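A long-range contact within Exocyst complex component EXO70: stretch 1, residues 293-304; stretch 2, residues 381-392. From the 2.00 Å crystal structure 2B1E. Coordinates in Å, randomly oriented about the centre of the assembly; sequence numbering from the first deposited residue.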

# COMPACT_ATOMS: atom_id res chain seq x y z
N ILE A 293 -15.82 -5.26 8.42
CA ILE A 293 -15.95 -5.90 9.73
C ILE A 293 -17.31 -5.60 10.36
O ILE A 293 -17.98 -6.50 10.89
N ILE A 294 -17.72 -4.33 10.32
CA ILE A 294 -19.00 -3.92 10.87
C ILE A 294 -20.16 -4.66 10.18
O ILE A 294 -21.14 -5.01 10.82
N LYS A 295 -20.03 -4.90 8.88
CA LYS A 295 -21.06 -5.60 8.12
C LYS A 295 -21.06 -7.09 8.43
O LYS A 295 -22.11 -7.69 8.67
N LYS A 296 -19.88 -7.70 8.39
CA LYS A 296 -19.77 -9.13 8.68
C LYS A 296 -20.21 -9.44 10.11
O LYS A 296 -20.97 -10.38 10.34
N ALA A 297 -19.74 -8.66 11.08
CA ALA A 297 -20.10 -8.89 12.47
C ALA A 297 -21.60 -8.78 12.73
O ALA A 297 -22.12 -9.37 13.68
N ASN A 298 -22.30 -8.01 11.90
CA ASN A 298 -23.75 -7.84 12.07
C ASN A 298 -24.61 -8.64 11.10
O ASN A 298 -25.84 -8.62 11.20
N SER A 299 -23.98 -9.34 10.16
CA SER A 299 -24.72 -10.13 9.18
C SER A 299 -25.61 -11.19 9.84
O SER A 299 -26.83 -11.14 9.73
N ILE A 300 -25.00 -12.15 10.54
CA ILE A 300 -25.76 -13.19 11.22
C ILE A 300 -26.35 -12.60 12.50
O ILE A 300 -25.61 -12.21 13.40
N SER A 301 -27.67 -12.56 12.59
CA SER A 301 -28.35 -11.98 13.75
C SER A 301 -28.23 -12.76 15.05
O SER A 301 -28.25 -12.17 16.13
N THR A 302 -28.11 -14.08 14.95
CA THR A 302 -28.00 -14.92 16.13
C THR A 302 -26.55 -15.18 16.47
O THR A 302 -25.64 -14.86 15.70
N ILE A 303 -26.31 -15.75 17.65
CA ILE A 303 -24.95 -16.08 18.06
C ILE A 303 -24.88 -17.59 18.16
O ILE A 303 -25.91 -18.24 18.35
N PRO A 304 -23.69 -18.17 18.01
CA PRO A 304 -23.54 -19.63 18.09
C PRO A 304 -23.96 -20.15 19.47
O PRO A 304 -23.66 -19.51 20.49
N VAL A 381 -16.38 -5.07 19.59
CA VAL A 381 -17.56 -4.30 19.95
C VAL A 381 -18.78 -4.63 19.08
O VAL A 381 -19.89 -4.73 19.59
N ASN A 382 -18.58 -4.80 17.78
CA ASN A 382 -19.69 -5.13 16.90
C ASN A 382 -20.23 -6.54 17.17
O ASN A 382 -21.43 -6.78 17.07
N LEU A 383 -19.34 -7.47 17.51
CA LEU A 383 -19.81 -8.80 17.85
C LEU A 383 -20.59 -8.67 19.16
O LEU A 383 -21.58 -9.36 19.37
N GLU A 384 -20.14 -7.77 20.04
CA GLU A 384 -20.83 -7.57 21.32
C GLU A 384 -22.21 -6.95 21.09
O GLU A 384 -23.21 -7.39 21.68
N ARG A 385 -22.25 -5.92 20.25
CA ARG A 385 -23.50 -5.25 19.93
C ARG A 385 -24.52 -6.26 19.39
O ARG A 385 -25.67 -6.29 19.83
N LYS A 386 -24.08 -7.09 18.45
CA LYS A 386 -24.96 -8.10 17.88
C LYS A 386 -25.42 -9.10 18.93
O LYS A 386 -26.58 -9.50 18.95
N ALA A 387 -24.52 -9.49 19.82
CA ALA A 387 -24.86 -10.43 20.87
C ALA A 387 -25.92 -9.83 21.80
O ALA A 387 -26.87 -10.51 22.18
N GLN A 388 -25.77 -8.56 22.15
CA GLN A 388 -26.74 -7.91 23.02
C GLN A 388 -28.13 -7.84 22.38
O GLN A 388 -29.14 -8.07 23.04
N ILE A 389 -28.16 -7.53 21.09
CA ILE A 389 -29.42 -7.44 20.35
C ILE A 389 -30.04 -8.83 20.22
O ILE A 389 -31.27 -8.98 20.20
N ALA A 390 -29.19 -9.85 20.14
CA ALA A 390 -29.65 -11.22 20.02
C ALA A 390 -30.25 -11.74 21.32
O ALA A 390 -31.26 -12.44 21.30
N LEU A 391 -29.64 -11.40 22.46
CA LEU A 391 -30.13 -11.87 23.75
C LEU A 391 -31.16 -10.96 24.40
O LEU A 391 -31.94 -11.42 25.23
N MET A 392 -31.16 -9.68 24.03
CA MET A 392 -32.11 -8.70 24.56
C MET A 392 -32.59 -7.84 23.39
O MET A 392 -32.18 -6.68 23.24

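Where a helix ends, its last carbonyl groups lose their backbone partners, and a long side chain from a neighbouring helix can supply new ones. This contact within EXO70 is a compact example. The helix of stretch 1, which begins earlier in the chain, leads into a loop, while the helix 381-391 passes at a closest axial distance of 8.6 Å, the two directions 29° apart.

Lys386 contributes the largest covered area. Its CA-to-CB bond points toward stretch 1, and chi angles of t, t, p and t carry the ammonium group to the carbonyls of Ala297 and Ile300. Lys386 NZ donates to Ile300 O at 3.1 Å, although the position of that oxygen is less certain, and weakly to Ala297 O at 3.4 Å. Water 1 completes the arrangement: it accepts from Lys386 NZ (2.8 Å) and Ile300 N (2.9 Å) and donates to Lys296 O (2.7 Å), so the charged group and the backbone of stretch 1 share one solvent molecule. A second bridge is purely backbone, with water 2 donating to both Ser301 O and Lys386 O at 2.7 Å.

Ile303, in the loop, also points toward its partner. With chi1 p and chi2 t, Ile303 CG2 lies 4.0 Å from Ala387 CB and Ile303 CD1 3.9 Å from Leu391 CD2, the latter belonging to an m, t leucine whose end comes nearer than its CB direction suggests.

Asn382, chi1 m, likewise points toward stretch 1. Asn382 CB packs 3.6 Å from Ala297 CB, and Asn382 OD1 lies 3.6 Å from Ile294 CG2; its ND2 is hydrogen-bonded elsewhere in the structure. The Ala297 side chain points toward stretch 2, Ala297 CA lies 5.4 Å from Leu383 CA, and Ala297 CB meets Leu383 CD2 at 4.2 Å.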

# COMPACT_ATOMS: atom_id res chain seq x y z
CB ILE A 293 -14.83 -5.43 10.69
CG1 ILE A 293 -13.46 -5.80 10.11
CG2 ILE A 293 -15.00 -6.11 12.05
CD1 ILE A 293 -12.29 -5.20 10.87
CB ILE A 294 -19.21 -2.39 10.71
CG1 ILE A 294 -18.14 -1.65 11.52
CG2 ILE A 294 -20.60 -1.99 11.20
CD1 ILE A 294 -18.17 -0.15 11.34
CB LYS A 295 -20.88 -5.40 6.62
CG LYS A 295 -21.00 -3.95 6.17
CD LYS A 295 -20.87 -3.84 4.66
CE LYS A 295 -20.98 -2.40 4.19
NZ LYS A 295 -20.83 -2.31 2.71
CB LYS A 296 -18.32 -9.59 8.46
CG LYS A 296 -17.89 -9.65 7.00
CD LYS A 296 -18.48 -10.87 6.30
CE LYS A 296 -18.03 -10.96 4.85
NZ LYS A 296 -18.51 -9.79 4.07
CB ALA A 297 -19.34 -7.93 13.39
CB ASN A 298 -24.13 -6.35 11.97
CG ASN A 298 -23.56 -5.51 13.12
OD1 ASN A 298 -22.41 -5.06 13.07
ND2 ASN A 298 -24.37 -5.30 14.15
CB SER A 299 -23.76 -10.81 8.19
OG SER A 299 -22.91 -11.74 8.84
CB ILE A 300 -24.86 -14.39 11.58
CG1 ILE A 300 -24.20 -14.93 10.31
CG2 ILE A 300 -25.67 -15.47 12.28
CD1 ILE A 300 -25.19 -15.30 9.23
CB SER A 301 -29.84 -11.77 13.43
OG SER A 301 -30.45 -13.00 13.09
CB THR A 302 -28.69 -16.27 15.88
OG1 THR A 302 -28.07 -16.92 14.77
CG2 THR A 302 -30.16 -16.06 15.58
CB ILE A 303 -24.59 -15.41 19.41
CG1 ILE A 303 -25.71 -15.62 20.43
CG2 ILE A 303 -24.33 -13.92 19.20
CD1 ILE A 303 -25.52 -14.84 21.73
CB PRO A 304 -22.04 -19.84 17.84
CG PRO A 304 -21.64 -18.64 17.07
CD PRO A 304 -22.39 -17.53 17.76
CB VAL A 381 -17.28 -2.77 19.90
CG1 VAL A 381 -17.07 -2.32 18.46
CG2 VAL A 381 -18.43 -2.00 20.53
CB ASN A 382 -19.28 -4.96 15.45
CG ASN A 382 -19.41 -3.52 15.00
OD1 ASN A 382 -20.49 -3.09 14.59
ND2 ASN A 382 -18.32 -2.76 15.12
CB LEU A 383 -18.65 -9.77 18.06
CG LEU A 383 -18.01 -10.37 16.82
CD1 LEU A 383 -16.84 -11.24 17.22
CD2 LEU A 383 -19.05 -11.17 16.04
CB GLU A 384 -20.05 -6.63 22.26
CG GLU A 384 -20.52 -6.80 23.70
CD GLU A 384 -20.25 -5.61 24.60
OE1 GLU A 384 -19.17 -4.98 24.50
OE2 GLU A 384 -21.13 -5.32 25.44
CB ARG A 385 -23.27 -4.15 18.89
CG ARG A 385 -24.55 -3.50 18.39
CD ARG A 385 -24.28 -2.29 17.50
NE ARG A 385 -23.75 -1.15 18.25
CZ ARG A 385 -22.46 -0.89 18.43
NH1 ARG A 385 -21.53 -1.69 17.91
NH2 ARG A 385 -22.09 0.17 19.13
CB LYS A 386 -24.26 -8.84 16.75
CG LYS A 386 -25.13 -9.95 16.18
CD LYS A 386 -24.42 -10.74 15.14
CE LYS A 386 -23.42 -11.71 15.73
NZ LYS A 386 -22.83 -12.52 14.64
CB ALA A 387 -23.62 -10.81 21.66
CB GLN A 388 -26.25 -6.50 23.41
CG GLN A 388 -25.24 -6.53 24.56
CD GLN A 388 -25.01 -5.16 25.18
OE1 GLN A 388 -25.95 -4.43 25.45
NE2 GLN A 388 -23.75 -4.83 25.44
CB ILE A 389 -29.18 -6.87 18.93
CG1 ILE A 389 -28.72 -5.41 19.03
CG2 ILE A 389 -30.43 -6.99 18.09
CD1 ILE A 389 -28.34 -4.80 17.71
CB ALA A 390 -28.49 -12.12 19.59
CB LEU A 391 -28.96 -12.06 24.73
CG LEU A 391 -27.89 -13.08 24.34
CD1 LEU A 391 -26.75 -12.99 25.33
CD2 LEU A 391 -28.48 -14.47 24.31
CB MET A 392 -31.43 -7.83 25.63
CG MET A 392 -30.90 -8.61 26.83
SD MET A 392 -29.96 -7.59 28.00
CE MET A 392 -31.17 -7.36 29.27
O HOH W 1 -22.42 -11.97 11.93
O HOH W 2 -28.23 -9.54 16.76